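Local coordinates for aminoacyl-tRNA synthetase-interacting multifunctional protein p43 (Plasmodium vivax, PDB 6IPA) that probably binds tRNA through its EMAP II-like domain, interacts with aminoacyl-tRNA synthetases and may take part in tRNA import, at residues Arg45-Val50 with Gly139-Cys144; Asp63-Leu68 with Asp79-Leu84. All coordinates share one frame; numbering follows the deposited sequence.

Contact 1 (Arg45-Val50 with Gly139-Cys144); sequences RLNIIV and GERIIC
Arg141 holds CG anti to its backbone N (chi1 -155°) and stays extended from there to NE, which places NE past Asn47, whose side chain crosses the arginine obliquely; NH2 then reaches the carbonyl of Leu46. NH2 of Arg141 lies 3.1 Å from Leu46 O and donates a bent hydrogen bond (N-H...O 140°), with the oxygen tilted out of the guanidinium plane. On the way Asn47 OD1 comes 3.4 Å from Arg141 CG, and the amide and guanidinium planes stand 78° apart. Backbone bonds fix the rest. Ile142 N gives Ile48 O a nearly straight bond of 2.8 Å, Gly139 N reaches Val50 O at 2.9 Å, and Val50 N makes a weak bond to Glu140 O. Within these bonds Ile49 and Arg141 form a single beta bridge at a CA-CA distance of 4.6 Å, where the start of strand 48-58 meets the chain leading to strand 143-144. Apolar branches fill in beside it: Ile142 CD1 meets Val50 CG1 at 3.4 Å and Ile142 CB meets Ile48 CG2, each pair of side chains crossing at about a right angle; Trp187 and Leu99 continue this packing. A water accepts from Arg141 NE at 2.9 Å. Since NH1 of Arg141 also bonds to Lys151 O and NH2 weakly to Thr44 O, the cation is held largely by carbonyl oxygens, whose dipoles probably stabilise its positive charge while the side chain joins the segment entering strand 48-58 to the loop of Lys151.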
ATOM      1  N   ARG A  45      -1.788  11.990  -7.650  1.00 40.54           N
ATOM      2  CA  ARG A  45      -2.957  12.167  -6.803  1.00 40.04           C
ATOM      3  C   ARG A  45      -3.039  11.160  -5.676  1.00 39.74           C
ATOM      4  O   ARG A  45      -3.737  11.398  -4.703  1.00 39.13           O
ATOM      5  CB  ARG A  45      -4.235  12.105  -7.635  1.00 39.34           C
ATOM      6  CG  ARG A  45      -4.447  13.346  -8.467  1.00 39.37           C
ATOM      7  CD  ARG A  45      -5.703  13.317  -9.329  1.00 38.27           C
ATOM      8  NE  ARG A  45      -6.851  13.539  -8.492  1.00 38.80           N
ATOM      9  CZ  ARG A  45      -8.111  13.499  -8.908  1.00 39.82           C
ATOM     10  NH1 ARG A  45      -8.425  13.269 -10.207  1.00 40.16           N
ATOM     11  NH2 ARG A  45      -9.069  13.691  -8.014  1.00 39.35           N
ATOM     12  N   LEU A  46      -2.316  10.048  -5.820  1.00 39.25           N
ATOM     13  CA  LEU A  46      -2.131   9.081  -4.759  1.00 37.03           C
ATOM     14  C   LEU A  46      -1.026   9.509  -3.835  1.00 34.83           C
ATOM     15  O   LEU A  46       0.046   9.834  -4.278  1.00 32.06           O
ATOM     16  CB  LEU A  46      -1.760   7.681  -5.322  1.00 36.87           C
ATOM     17  CG  LEU A  46      -2.666   7.111  -6.398  1.00 36.55           C
ATOM     18  CD1 LEU A  46      -2.260   5.696  -6.723  1.00 36.40           C
ATOM     19  CD2 LEU A  46      -4.108   7.182  -5.969  1.00 36.55           C
ATOM     20  N   ASN A  47      -1.292   9.385  -2.535  1.00 35.53           N
ATOM     21  CA  ASN A  47      -0.258   9.508  -1.459  1.00 34.28           C
ATOM     22  C   ASN A  47       0.111   8.193  -0.935  1.00 35.18           C
ATOM     23  O   ASN A  47      -0.519   7.757  -0.013  1.00 37.31           O
ATOM     24  CB  ASN A  47      -0.828  10.246  -0.268  1.00 33.49           C
ATOM     25  CG  ASN A  47       0.207  10.624   0.716  1.00 33.03           C
ATOM     26  OD1 ASN A  47       1.377  10.807   0.383  1.00 33.25           O
ATOM     27  ND2 ASN A  47      -0.217  10.802   1.943  1.00 33.16           N
ATOM     28  N   ILE A  48       1.125   7.557  -1.519  1.00 37.09           N
ATOM     29  CA  ILE A  48       1.627   6.252  -1.132  1.00 36.16           C
ATOM     30  C   ILE A  48       2.839   6.402  -0.209  1.00 36.37           C
ATOM     31  O   ILE A  48       3.869   6.925  -0.609  1.00 38.88           O
ATOM     32  CB  ILE A  48       2.037   5.455  -2.390  1.00 37.52           C
ATOM     33  CG1 ILE A  48       0.792   5.055  -3.195  1.00 37.65           C
ATOM     34  CG2 ILE A  48       2.784   4.187  -1.999  1.00 38.28           C
ATOM     35  CD1 ILE A  48       1.090   4.605  -4.614  1.00 37.91           C
ATOM     36  N   ILE A  49       2.742   5.932   1.020  1.00 35.81           N
ATOM     37  CA  ILE A  49       3.794   6.179   2.002  1.00 35.12           C
ATOM     38  C   ILE A  49       4.229   4.889   2.723  1.00 36.13           C
ATOM     39  O   ILE A  49       3.462   3.939   2.824  1.00 36.91           O
ATOM     40  CB  ILE A  49       3.338   7.234   2.997  1.00 34.20           C
ATOM     41  CG1 ILE A  49       2.071   6.802   3.671  1.00 33.81           C
ATOM     42  CG2 ILE A  49       3.069   8.571   2.286  1.00 34.49           C
ATOM     43  CD1 ILE A  49       1.628   7.753   4.758  1.00 34.62           C
ATOM     44  N   VAL A  50       5.460   4.877   3.219  1.00 37.56           N
ATOM     45  CA  VAL A  50       5.992   3.739   3.909  1.00 39.22           C
ATOM     46  C   VAL A  50       5.573   3.776   5.356  1.00 39.14           C
ATOM     47  O   VAL A  50       5.681   4.810   6.022  1.00 37.29           O
ATOM     48  CB  VAL A  50       7.504   3.650   3.852  1.00 41.00           C
ATOM     49  CG1 VAL A  50       8.000   3.872   2.434  1.00 41.93           C
ATOM     50  CG2 VAL A  50       8.124   4.677   4.740  1.00 43.58           C
ATOM     51  N   GLY A 139       6.696   7.411   6.826  1.00 43.83           N
ATOM     52  CA  GLY A 139       6.181   8.692   6.422  1.00 42.67           C
ATOM     53  C   GLY A 139       6.717   9.129   5.072  1.00 42.29           C
ATOM     54  O   GLY A 139       6.121   9.959   4.494  1.00 41.84           O
ATOM     55  N   GLU A 140       7.816   8.595   4.538  1.00 40.18           N
ATOM     56  CA  GLU A 140       8.243   9.111   3.230  1.00 38.18           C
ATOM     57  C   GLU A 140       7.361   8.717   2.032  1.00 38.00           C
ATOM     58  O   GLU A 140       6.924   7.554   1.848  1.00 38.77           O
ATOM     59  CB  GLU A 140       9.679   8.767   2.941  1.00 39.67           C
ATOM     60  CG  GLU A 140       9.872   7.362   2.445  1.00 42.50           C
ATOM     61  CD  GLU A 140      11.292   7.059   2.111  1.00 44.72           C
ATOM     62  OE1 GLU A 140      12.100   6.887   3.054  1.00 44.49           O
ATOM     63  OE2 GLU A 140      11.574   7.021   0.884  1.00 49.70           O
ATOM     64  N   ARG A 141       7.120   9.704   1.180  1.00 38.25           N
ATOM     65  CA  ARG A 141       6.211   9.560   0.032  1.00 36.60           C
ATOM     66  C   ARG A 141       6.995   8.816  -1.046  1.00 36.23           C
ATOM     67  O   ARG A 141       8.140   9.169  -1.318  1.00 33.77           O
ATOM     68  CB  ARG A 141       5.716  10.961  -0.420  1.00 36.90           C
ATOM     69  CG  ARG A 141       4.378  10.955  -1.140  1.00 36.94           C
ATOM     70  CD  ARG A 141       4.205  12.101  -2.105  1.00 37.53           C
ATOM     71  NE  ARG A 141       3.281  11.746  -3.182  1.00 37.77           N
ATOM     72  CZ  ARG A 141       2.783  12.603  -4.077  1.00 36.77           C
ATOM     73  NH1 ARG A 141       3.137  13.898  -4.029  1.00 36.43           N
ATOM     74  NH2 ARG A 141       1.923  12.165  -5.008  1.00 35.34           N
ATOM     75  N   ILE A 142       6.404   7.738  -1.577  1.00 36.98           N
ATOM     76  CA  ILE A 142       7.002   6.938  -2.637  1.00 38.72           C
ATOM     77  C   ILE A 142       6.486   7.483  -3.970  1.00 42.22           C
ATOM     78  O   ILE A 142       5.255   7.622  -4.178  1.00 40.71           O
ATOM     79  CB  ILE A 142       6.558   5.474  -2.511  1.00 40.75           C
ATOM     80  CG1 ILE A 142       6.938   4.864  -1.121  1.00 40.63           C
ATOM     81  CG2 ILE A 142       7.050   4.643  -3.685  1.00 40.06           C
ATOM     82  CD1 ILE A 142       8.402   4.997  -0.732  1.00 41.49           C
ATOM     83  N   ILE A 143       7.417   7.806  -4.866  1.00 45.67           N
ATOM     84  CA  ILE A 143       7.134   8.592  -6.071  1.00 50.98           C
ATOM     85  C   ILE A 143       7.670   7.846  -7.274  1.00 53.61           C
ATOM     86  O   ILE A 143       8.545   7.024  -7.113  1.00 64.36           O
ATOM     87  CB  ILE A 143       7.827   9.988  -6.019  1.00 54.70           C
ATOM     88  CG1 ILE A 143       9.359   9.870  -6.077  1.00 57.08           C
ATOM     89  CG2 ILE A 143       7.442  10.763  -4.764  1.00 54.44           C
ATOM     90  CD1 ILE A 143      10.079  11.191  -6.352  1.00 58.30           C
ATOM     91  N   CYS A 144       7.182   8.132  -8.471  1.00 54.59           N
ATOM     92  CA  CYS A 144       7.769   7.559  -9.688  1.00 58.22           C
ATOM     93  C   CYS A 144       8.985   8.326 -10.192  1.00 58.22           C
ATOM     94  O   CYS A 144       9.339   9.384  -9.657  1.00 58.46           O
ATOM     95  CB  CYS A 144       6.726   7.504 -10.802  1.00 59.87           C
ATOM     96  SG  CYS A 144       5.309   6.551 -10.286  1.00 67.17           S
TER
HETATM   97  O   HOH W   1       3.200   8.940  -3.778  1.00 38.78           O

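Contact 2 (Asp63-Leu68 with Asp79-Leu84); sequences DTLYCL and DICSGL
Leu68 O is gripped by two donors: Ile80 N donates to it at 2.9 Å, and a water donates at 2.8 Å while also giving a proton to Asp79 OD1. That carboxylate oxygen has a second partner in Lys69 NZ, a salt bridge, so the water links the backbone of one strand to an acid already paired with a lysine. The return bond, Leu68 N to Ile80 O, is the shortest across the contact at 2.7 Å, with its donor tilted 29° from the carbonyl plane. Two residues along, Tyr66 and Ser82 make the next reciprocal pair, Tyr66 N to Ser82 O at 2.8 Å and Ser82 N to Tyr66 O at 3.0 Å. Between these hydrogen-bonded pairs Cys67 and Cys81 form the non-hydrogen-bonded one. This is the antiparallel hairpin of strands 66-71 and 78-82, whose parts 66-68 and 79-82 run 154° apart; it belongs to the antiparallel sheet of the OB-type tRNA-binding domain, where strand 66-71 also pairs with strand 48-58, and Cys81 N bonds Ser114 OG on the far edge. On one face both cysteine SG atoms stand anti to their carbonyl carbons, which brings them to 4.0 Å, SG to SG, too far for a disulphide, and Leu65 CD1 touches both CB and SG of Cys81. The other face carries Tyr66, Leu68, Ile80 and Ser82. There Leu68 CD1 lies against Ser82 CB, and the Tyr66 ring reaches beyond the paired strands, its CE2 3.7 Å from Leu84 O. Val56 and Ile58 of strand 48-58 also touch the tyrosine, whose hydroxyl hydrogen-bonds to Lys88 O. Where the pairing ends, Gly83 centres an inverse gamma turn, its CA-H pointing to Thr64 O.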
ATOM      1  N   ASP A  63     -13.720 -13.078   8.982  1.00 74.47           N
ATOM      2  CA  ASP A  63     -12.979 -14.299   8.771  1.00 76.31           C
ATOM      3  C   ASP A  63     -11.608 -14.056   8.086  1.00 74.09           C
ATOM      4  O   ASP A  63     -10.587 -14.534   8.590  1.00 72.25           O
ATOM      5  CB  ASP A  63     -13.860 -15.235   7.920  1.00 82.08           C
ATOM      6  CG  ASP A  63     -13.440 -16.680   8.003  1.00 83.75           C
ATOM      7  OD1 ASP A  63     -12.616 -17.092   7.162  1.00 89.76           O
ATOM      8  OD2 ASP A  63     -13.956 -17.405   8.876  1.00 82.24           O
ATOM      9  N   THR A  64     -11.590 -13.293   6.980  1.00 68.49           N
ATOM     10  CA  THR A  64     -10.390 -13.141   6.103  1.00 67.73           C
ATOM     11  C   THR A  64      -9.480 -11.921   6.350  1.00 62.64           C
ATOM     12  O   THR A  64      -8.451 -11.773   5.693  1.00 63.67           O
ATOM     13  CB  THR A  64     -10.767 -13.091   4.581  1.00 70.51           C
ATOM     14  OG1 THR A  64     -11.600 -11.950   4.301  1.00 65.63           O
ATOM     15  CG2 THR A  64     -11.476 -14.385   4.128  1.00 69.99           C
ATOM     16  N   LEU A  65      -9.850 -11.048   7.269  1.00 58.94           N
ATOM     17  CA  LEU A  65      -9.083  -9.836   7.473  1.00 57.04           C
ATOM     18  C   LEU A  65      -8.170  -9.965   8.686  1.00 58.40           C
ATOM     19  O   LEU A  65      -8.607 -10.384   9.767  1.00 56.76           O
ATOM     20  CB  LEU A  65     -10.000  -8.597   7.673  1.00 56.91           C
ATOM     21  CG  LEU A  65     -11.156  -8.242   6.729  1.00 55.31           C
ATOM     22  CD1 LEU A  65     -11.792  -6.941   7.176  1.00 55.96           C
ATOM     23  CD2 LEU A  65     -10.720  -8.136   5.280  1.00 55.03           C
ATOM     24  N   TYR A  66      -6.901  -9.592   8.511  1.00 59.92           N
ATOM     25  CA  TYR A  66      -6.069  -9.208   9.656  1.00 58.85           C
ATOM     26  C   TYR A  66      -6.377  -7.744   9.982  1.00 58.30           C
ATOM     27  O   TYR A  66      -6.732  -6.984   9.096  1.00 61.63           O
ATOM     28  CB  TYR A  66      -4.580  -9.349   9.339  1.00 57.60           C
ATOM     29  CG  TYR A  66      -4.029 -10.765   9.344  1.00 58.37           C
ATOM     30  CD1 TYR A  66      -4.114 -11.584  10.482  1.00 55.56           C
ATOM     31  CD2 TYR A  66      -3.377 -11.260   8.221  1.00 57.31           C
ATOM     32  CE1 TYR A  66      -3.580 -12.862  10.475  1.00 57.40           C
ATOM     33  CE2 TYR A  66      -2.838 -12.527   8.197  1.00 57.86           C
ATOM     34  CZ  TYR A  66      -2.942 -13.338   9.321  1.00 61.00           C
ATOM     35  OH  TYR A  66      -2.393 -14.612   9.238  1.00 57.81           O
ATOM     36  N   CYS A  67      -6.260  -7.379  11.254  1.00 59.15           N
ATOM     37  CA  CYS A  67      -6.298  -5.991  11.736  1.00 57.06           C
ATOM     38  C   CYS A  67      -4.881  -5.522  12.037  1.00 53.67           C
ATOM     39  O   CYS A  67      -4.306  -5.961  13.047  1.00 53.05           O
ATOM     40  CB  CYS A  67      -7.111  -5.900  13.028  1.00 58.03           C
ATOM     41  SG  CYS A  67      -8.906  -5.833  12.806  1.00 63.62           S
ATOM     42  N   LEU A  68      -4.338  -4.616  11.203  1.00 49.79           N
ATOM     43  CA  LEU A  68      -2.946  -4.146  11.342  1.00 45.70           C
ATOM     44  C   LEU A  68      -2.825  -2.823  12.001  1.00 43.70           C
ATOM     45  O   LEU A  68      -3.674  -1.977  11.845  1.00 42.72           O
ATOM     46  CB  LEU A  68      -2.239  -4.016   9.997  1.00 45.36           C
ATOM     47  CG  LEU A  68      -1.868  -5.341   9.358  1.00 47.02           C
ATOM     48  CD1 LEU A  68      -3.104  -6.218   9.107  1.00 46.32           C
ATOM     49  CD2 LEU A  68      -1.060  -5.057   8.089  1.00 47.06           C
ATOM     50  N   ASP A  79      -4.749   2.181  12.170  1.00 47.19           N
ATOM     51  CA  ASP A  79      -5.421   0.897  12.126  1.00 47.65           C
ATOM     52  C   ASP A  79      -5.837   0.674  10.691  1.00 46.82           C
ATOM     53  O   ASP A  79      -6.625   1.441  10.151  1.00 44.48           O
ATOM     54  CB  ASP A  79      -6.677   0.930  12.998  1.00 49.85           C
ATOM     55  CG  ASP A  79      -6.357   0.912  14.507  1.00 53.02           C
ATOM     56  OD1 ASP A  79      -5.676  -0.048  14.981  1.00 54.50           O
ATOM     57  OD2 ASP A  79      -6.818   1.844  15.215  1.00 51.33           O
ATOM     58  N   ILE A  80      -5.294  -0.367  10.079  1.00 45.85           N
ATOM     59  CA  ILE A  80      -5.592  -0.719   8.710  1.00 44.50           C
ATOM     60  C   ILE A  80      -5.955  -2.216   8.690  1.00 46.03           C
ATOM     61  O   ILE A  80      -5.172  -3.052   9.162  1.00 42.93           O
ATOM     62  CB  ILE A  80      -4.354  -0.462   7.791  1.00 42.62           C
ATOM     63  CG1 ILE A  80      -4.080   1.042   7.605  1.00 43.64           C
ATOM     64  CG2 ILE A  80      -4.518  -1.085   6.415  1.00 41.34           C
ATOM     65  CD1 ILE A  80      -2.687   1.381   7.070  1.00 40.97           C
ATOM     66  N   CYS A  81      -7.113  -2.548   8.118  1.00 49.59           N
ATOM     67  CA  CYS A  81      -7.436  -3.954   7.771  1.00 55.22           C
ATOM     68  C   CYS A  81      -6.750  -4.473   6.469  1.00 56.11           C
ATOM     69  O   CYS A  81      -6.418  -3.703   5.571  1.00 52.08           O
ATOM     70  CB  CYS A  81      -8.956  -4.144   7.664  1.00 58.29           C
ATOM     71  SG  CYS A  81      -9.825  -4.096   9.265  1.00 66.74           S
ATOM     72  N   SER A  82      -6.547  -5.791   6.384  1.00 58.71           N
ATOM     73  CA  SER A  82      -6.026  -6.416   5.169  1.00 56.14           C
ATOM     74  C   SER A  82      -6.608  -7.807   4.979  1.00 58.30           C
ATOM     75  O   SER A  82      -6.733  -8.591   5.939  1.00 56.87           O
ATOM     76  CB  SER A  82      -4.511  -6.519   5.229  1.00 57.29           C
ATOM     77  OG  SER A  82      -4.001  -6.969   3.987  1.00 59.49           O
ATOM     78  N   GLY A  83      -6.911  -8.123   3.724  1.00 57.10           N
ATOM     79  CA  GLY A  83      -7.487  -9.392   3.344  1.00 58.99           C
ATOM     80  C   GLY A  83      -6.427 -10.386   2.952  1.00 62.56           C
ATOM     81  O   GLY A  83      -6.548 -11.052   1.939  1.00 66.79           O
ATOM     82  N   LEU A  84      -5.380 -10.494   3.755  1.00 66.22           N
ATOM     83  CA  LEU A  84      -4.348 -11.514   3.554  1.00 63.53           C
ATOM     84  C   LEU A  84      -4.457 -12.664   4.560  1.00 61.76           C
ATOM     85  O   LEU A  84      -3.521 -13.439   4.665  1.00 64.64           O
ATOM     86  CB  LEU A  84      -2.962 -10.882   3.721  1.00 62.37           C
ATOM     87  CG  LEU A  84      -2.573  -9.745   2.780  1.00 60.66           C
ATOM     88  CD1 LEU A  84      -1.666  -8.739   3.486  1.00 60.10           C
ATOM     89  CD2 LEU A  84      -1.907 -10.287   1.520  1.00 59.88           C
TER
HETATM   90  O   HOH W   2      -5.834  -2.686  13.549  1.00 63.46           O

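In the fold
Contacts 1 and 2 lie on opposite sides of the chain's centre, with their own centres 21 Å apart and their nearest atoms about 8 Å apart, so neither touches the other directly. The sheet connects them: strand 48-58, which begins in contact 1, is the antiparallel neighbour of strand 66-71, which begins in contact 2. In sequence, the hairpin of contact 2 falls wholly between the two segments that contact 1 brings together, with 88 residues between them. Contact 2 is thus a local pairing, and contact 1 a long-range closure. Both belong to the putative tRNA-binding domain, but neither can be assigned to an RNA-binding surface from its geometry alone.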